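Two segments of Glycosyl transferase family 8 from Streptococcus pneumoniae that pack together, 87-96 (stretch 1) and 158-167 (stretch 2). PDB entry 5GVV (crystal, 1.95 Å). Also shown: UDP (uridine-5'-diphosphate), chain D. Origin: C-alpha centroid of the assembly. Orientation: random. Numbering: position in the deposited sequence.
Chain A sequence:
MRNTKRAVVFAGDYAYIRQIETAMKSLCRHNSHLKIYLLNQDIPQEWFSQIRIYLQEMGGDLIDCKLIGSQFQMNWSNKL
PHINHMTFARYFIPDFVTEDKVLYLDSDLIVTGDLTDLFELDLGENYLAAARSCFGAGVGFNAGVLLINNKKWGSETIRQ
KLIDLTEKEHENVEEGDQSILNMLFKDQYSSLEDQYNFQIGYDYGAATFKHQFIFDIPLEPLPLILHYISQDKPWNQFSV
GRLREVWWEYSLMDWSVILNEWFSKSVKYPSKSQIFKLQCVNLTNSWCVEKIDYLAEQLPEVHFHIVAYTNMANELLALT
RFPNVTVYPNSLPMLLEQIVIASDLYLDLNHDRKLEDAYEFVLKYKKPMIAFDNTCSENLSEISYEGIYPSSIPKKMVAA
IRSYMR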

# COMPACT_ATOMS: atom_id res chain seq x y z
N THR A 87 -9.50 -1.71 -16.41
CA THR A 87 -9.25 -0.34 -16.84
C THR A 87 -10.45 0.30 -17.52
O THR A 87 -10.32 1.30 -18.22
N PHE A 88 -11.63 -0.28 -17.29
CA PHE A 88 -12.83 0.10 -18.03
C PHE A 88 -13.79 0.99 -17.24
O PHE A 88 -14.81 1.43 -17.77
N ALA A 89 -13.45 1.26 -15.99
CA ALA A 89 -14.38 1.93 -15.08
C ALA A 89 -14.65 3.39 -15.45
O ALA A 89 -15.66 3.96 -15.03
N ARG A 90 -13.76 3.98 -16.25
CA ARG A 90 -13.91 5.38 -16.64
C ARG A 90 -15.15 5.61 -17.51
O ARG A 90 -15.59 6.75 -17.69
N TYR A 91 -15.71 4.53 -18.04
CA TYR A 91 -16.95 4.59 -18.81
C TYR A 91 -18.10 5.16 -17.96
O TYR A 91 -18.95 5.90 -18.48
N PHE A 92 -18.10 4.83 -16.67
CA PHE A 92 -19.23 5.17 -15.79
C PHE A 92 -19.11 6.55 -15.14
O PHE A 92 -19.87 6.88 -14.23
N ILE A 93 -18.16 7.35 -15.61
CA ILE A 93 -17.96 8.70 -15.07
C ILE A 93 -19.23 9.55 -14.97
O ILE A 93 -19.53 10.09 -13.90
N PRO A 94 -20.01 9.67 -16.07
CA PRO A 94 -21.17 10.56 -15.97
C PRO A 94 -22.29 10.01 -15.09
O PRO A 94 -23.30 10.69 -14.89
N ASP A 95 -22.12 8.80 -14.55
CA ASP A 95 -23.10 8.24 -13.63
C ASP A 95 -22.87 8.71 -12.19
O ASP A 95 -23.74 8.54 -11.33
N PHE A 96 -21.71 9.32 -11.94
CA PHE A 96 -21.36 9.77 -10.59
C PHE A 96 -21.10 11.27 -10.50
O PHE A 96 -21.48 11.92 -9.52
N ILE A 158 -22.98 8.28 -23.63
CA ILE A 158 -21.67 7.77 -24.01
C ILE A 158 -21.29 6.49 -23.25
O ILE A 158 -20.63 5.61 -23.81
N ARG A 159 -21.70 6.40 -21.99
CA ARG A 159 -21.41 5.23 -21.17
C ARG A 159 -21.92 3.95 -21.83
O ARG A 159 -21.18 2.97 -21.96
N GLN A 160 -23.17 3.97 -22.27
CA GLN A 160 -23.75 2.80 -22.91
C GLN A 160 -23.09 2.53 -24.27
O GLN A 160 -22.90 1.38 -24.66
N LYS A 161 -22.73 3.61 -24.96
CA LYS A 161 -22.11 3.50 -26.28
C LYS A 161 -20.73 2.87 -26.22
O LYS A 161 -20.37 2.07 -27.09
N LEU A 162 -19.97 3.21 -25.18
CA LEU A 162 -18.64 2.63 -24.98
C LEU A 162 -18.74 1.14 -24.62
O LEU A 162 -18.00 0.32 -25.17
N ILE A 163 -19.65 0.82 -23.71
CA ILE A 163 -19.89 -0.56 -23.29
C ILE A 163 -20.29 -1.43 -24.47
O ILE A 163 -19.68 -2.47 -24.73
N ASP A 164 -21.33 -0.99 -25.18
CA ASP A 164 -21.81 -1.69 -26.37
C ASP A 164 -20.71 -1.88 -27.41
O ASP A 164 -20.55 -2.97 -27.97
N LEU A 165 -19.94 -0.82 -27.67
CA LEU A 165 -18.85 -0.92 -28.64
C LEU A 165 -17.71 -1.78 -28.12
O LEU A 165 -17.08 -2.49 -28.90
N THR A 166 -17.43 -1.72 -26.82
CA THR A 166 -16.39 -2.57 -26.24
C THR A 166 -16.85 -4.02 -26.24
O THR A 166 -16.04 -4.94 -26.23
N GLU A 167 -18.17 -4.23 -26.25
CA GLU A 167 -18.72 -5.58 -26.33
C GLU A 167 -18.43 -6.23 -27.68
O GLU A 167 -18.01 -7.38 -27.74

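The strongest polar link lies at one end of the contact, where Asp-95 and Arg-159 form a salt bridge. Asp-95 (chi1 m) points toward the helix, and its OD2 accepts a hydrogen bond from Arg-159 NE at 3.0 Å. The N-H...O angle of 131° is well short of linear, but the pair is also a salt bridge, so opposite charges hold it as well as the hydrogen bond. Arg-159 leaves the helix with chi1 t and an off-well chi2 of -104°, and its aliphatic part packs as well: CG lies 3.3 Å from Tyr-91 O and 3.9 Å from Phe-92 CD1, while CB rests 4.5 Å from Pro-94 CG. The first rule is that a long cationic side chain can serve as packing material along its stem and as a polar partner near its tip.

At the far end of the Tyr-91 ring, the hydroxyl OH comes within 3.0 Å of Thr-166 OG1. The threonine, chi1 m at -45°, turns OG1 back on its own helix and donates a very short hydrogen bond to Leu-162 O, 2.4 Å away. Its polar group is thus satisfied locally even as the side chain points into the contact.

Between these polar ends, Tyr-91 is the centerpiece, with the largest covered area of any residue here. Its m rotamer lays the ring against the helix, so that Leu-162 CB sits over one face, 3.7 Å from the ring centroid and only 4° off the normal, a nearly ideal CH-pi contact. Leu-162 (m, t) adds CD1 at 3.5 Å from Tyr-91 CD1, and Ile-163 CG1 approaches Tyr-91 CD2 at 4.1 Å. Arg-159, Leu-162, Ile-163 and Thr-166 follow the familiar three- and four-residue spacing that gathers side chains along one side of a helix.

Two phenylalanines extend this packing. Phe-92 (chi1 m) starts sideways, but its ring reaches in, bringing CE1 to 3.9 Å from CD1 of Ile-163, an m, t side chain that also begins sideways and ends nearer. Phe-88, again m, points toward the helix and sets CE1 3.8 Å from Thr-166 CG2, so the threonine methyl has an aromatic neighbor as well.

Arg-90 makes no contact with the helix. With chi1 p, it instead gives weak hydrogen bonds to Thr-87, from NE to O at 3.3 Å and from NH1 to OG1 at 2.8 Å. Both side chains border the UDP: Thr-87 OG1 is 3.4 Å and Arg-90 NH1 3.7 Å from its C5'. One short segment therefore serves both ligand and helix, with different residues assigned to each.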

# COMPACT_ATOMS: atom_id res chain seq x y z
CB THR A 87 -8.05 -0.31 -17.81
OG1 THR A 87 -7.88 1.00 -18.35
CG2 THR A 87 -8.28 -1.30 -18.95
CB PHE A 88 -13.57 -1.15 -18.49
CG PHE A 88 -12.77 -2.05 -19.40
CD1 PHE A 88 -12.80 -1.85 -20.77
CD2 PHE A 88 -12.00 -3.08 -18.88
CE1 PHE A 88 -12.06 -2.67 -21.62
CE2 PHE A 88 -11.27 -3.91 -19.72
CZ PHE A 88 -11.30 -3.70 -21.10
CB ALA A 89 -13.87 1.83 -13.64
CB ARG A 90 -12.63 5.90 -17.32
CG ARG A 90 -12.21 5.14 -18.57
CD ARG A 90 -10.80 5.51 -19.02
NE ARG A 90 -9.80 4.55 -18.56
CZ ARG A 90 -8.49 4.70 -18.70
NH1 ARG A 90 -7.65 3.77 -18.25
NH2 ARG A 90 -8.00 5.78 -19.30
CB TYR A 91 -17.35 3.20 -19.32
CG TYR A 91 -16.43 2.57 -20.35
CD1 TYR A 91 -15.38 3.29 -20.91
CD2 TYR A 91 -16.61 1.26 -20.76
CE1 TYR A 91 -14.54 2.72 -21.85
CE2 TYR A 91 -15.77 0.68 -21.70
CZ TYR A 91 -14.74 1.42 -22.24
OH TYR A 91 -13.90 0.85 -23.18
CB PHE A 92 -19.38 4.11 -14.70
CG PHE A 92 -19.61 2.72 -15.23
CD1 PHE A 92 -20.89 2.30 -15.56
CD2 PHE A 92 -18.55 1.84 -15.39
CE1 PHE A 92 -21.11 1.02 -16.04
CE2 PHE A 92 -18.76 0.56 -15.87
CZ PHE A 92 -20.04 0.14 -16.20
CB ILE A 93 -16.81 9.45 -15.80
CG1 ILE A 93 -15.45 8.91 -15.35
CG2 ILE A 93 -16.88 10.94 -15.53
CD1 ILE A 93 -14.27 9.42 -16.17
CB PRO A 94 -21.65 10.69 -17.42
CG PRO A 94 -21.21 9.43 -18.07
CD PRO A 94 -19.90 9.07 -17.42
CB ASP A 95 -23.09 6.71 -13.69
CG ASP A 95 -23.67 6.17 -14.99
OD1 ASP A 95 -24.60 6.81 -15.54
OD2 ASP A 95 -23.20 5.12 -15.47
CB PHE A 96 -20.12 9.03 -10.09
CG PHE A 96 -20.33 7.55 -9.91
CD1 PHE A 96 -19.92 6.66 -10.91
CD2 PHE A 96 -20.92 7.04 -8.76
CE1 PHE A 96 -20.10 5.30 -10.76
CE2 PHE A 96 -21.10 5.67 -8.60
CZ PHE A 96 -20.69 4.80 -9.61
CB ILE A 158 -20.58 8.85 -23.83
CG1 ILE A 158 -20.91 10.08 -24.67
CG2 ILE A 158 -19.20 8.31 -24.21
CD1 ILE A 158 -21.01 9.78 -26.16
CB ARG A 159 -21.99 5.37 -19.76
CG ARG A 159 -21.76 4.15 -18.85
CD ARG A 159 -23.02 3.31 -18.70
NE ARG A 159 -24.11 4.09 -18.12
CZ ARG A 159 -25.40 3.80 -18.26
NH1 ARG A 159 -25.77 2.74 -18.96
NH2 ARG A 159 -26.32 4.58 -17.69
CB GLN A 160 -25.26 2.97 -23.08
CG GLN A 160 -26.00 1.64 -23.18
CD GLN A 160 -25.64 0.70 -22.04
OE1 GLN A 160 -25.74 1.05 -20.87
NE2 GLN A 160 -25.20 -0.51 -22.39
CB LYS A 161 -22.05 4.88 -26.94
CG LYS A 161 -23.42 5.37 -27.37
CD LYS A 161 -23.40 6.84 -27.72
CE LYS A 161 -24.63 7.21 -28.52
NZ LYS A 161 -24.26 8.03 -29.70
CB LEU A 162 -17.89 3.39 -23.88
CG LEU A 162 -17.35 4.78 -24.23
CD1 LEU A 162 -17.04 5.60 -22.98
CD2 LEU A 162 -16.11 4.66 -25.11
CB ILE A 163 -20.98 -0.65 -22.20
CG1 ILE A 163 -20.49 -0.06 -20.88
CG2 ILE A 163 -21.41 -2.10 -21.99
CD1 ILE A 163 -21.57 0.05 -19.82
CB ASP A 164 -23.00 -0.95 -26.98
CG ASP A 164 -24.23 -0.97 -26.09
OD1 ASP A 164 -24.29 -1.84 -25.18
OD2 ASP A 164 -25.13 -0.13 -26.29
CB LEU A 165 -18.34 0.45 -29.09
CG LEU A 165 -17.16 0.38 -30.08
CD1 LEU A 165 -17.52 -0.42 -31.32
CD2 LEU A 165 -16.66 1.76 -30.47
CB THR A 166 -16.02 -2.14 -24.81
OG1 THR A 166 -15.88 -0.71 -24.75
CG2 THR A 166 -14.71 -2.79 -24.38
CB GLU A 167 -20.22 -5.57 -26.02
CG GLU A 167 -20.53 -5.99 -24.59
CD GLU A 167 -19.90 -7.33 -24.24
OE1 GLU A 167 -20.18 -8.32 -24.95
OE2 GLU A 167 -19.11 -7.39 -23.28
N1 UDP D . -5.85 -0.06 -12.75
C2 UDP D . -6.17 -0.51 -11.49
N3 UDP D . -5.60 -1.67 -10.99
C4 UDP D . -4.69 -2.37 -11.75
C5 UDP D . -4.37 -1.91 -13.03
C6 UDP D . -5.04 -0.81 -13.56
O2 UDP D . -6.97 0.12 -10.81
O4 UDP D . -4.18 -3.40 -11.30
C1' UDP D . -6.48 1.18 -13.25
C2' UDP D . -5.61 2.38 -12.90
O2' UDP D . -6.41 3.51 -12.63
C3' UDP D . -4.82 2.62 -14.16
C4' UDP D . -5.80 2.20 -15.24
O4' UDP D . -6.57 1.16 -14.67
O3' UDP D . -4.44 3.98 -14.26
C5' UDP D . -5.11 1.73 -16.52
O5' UDP D . -3.92 1.05 -16.16
PA UDP D . -2.52 1.58 -16.73
O1A UDP D . -2.37 2.97 -16.25
O2A UDP D . -1.41 0.71 -16.29
O3A UDP D . -2.67 1.53 -18.34
PB UDP D . -1.75 2.41 -19.34
O1B UDP D . -2.33 2.41 -20.70
O2B UDP D . -0.41 1.79 -19.40
O3B UDP D . -1.64 3.80 -18.84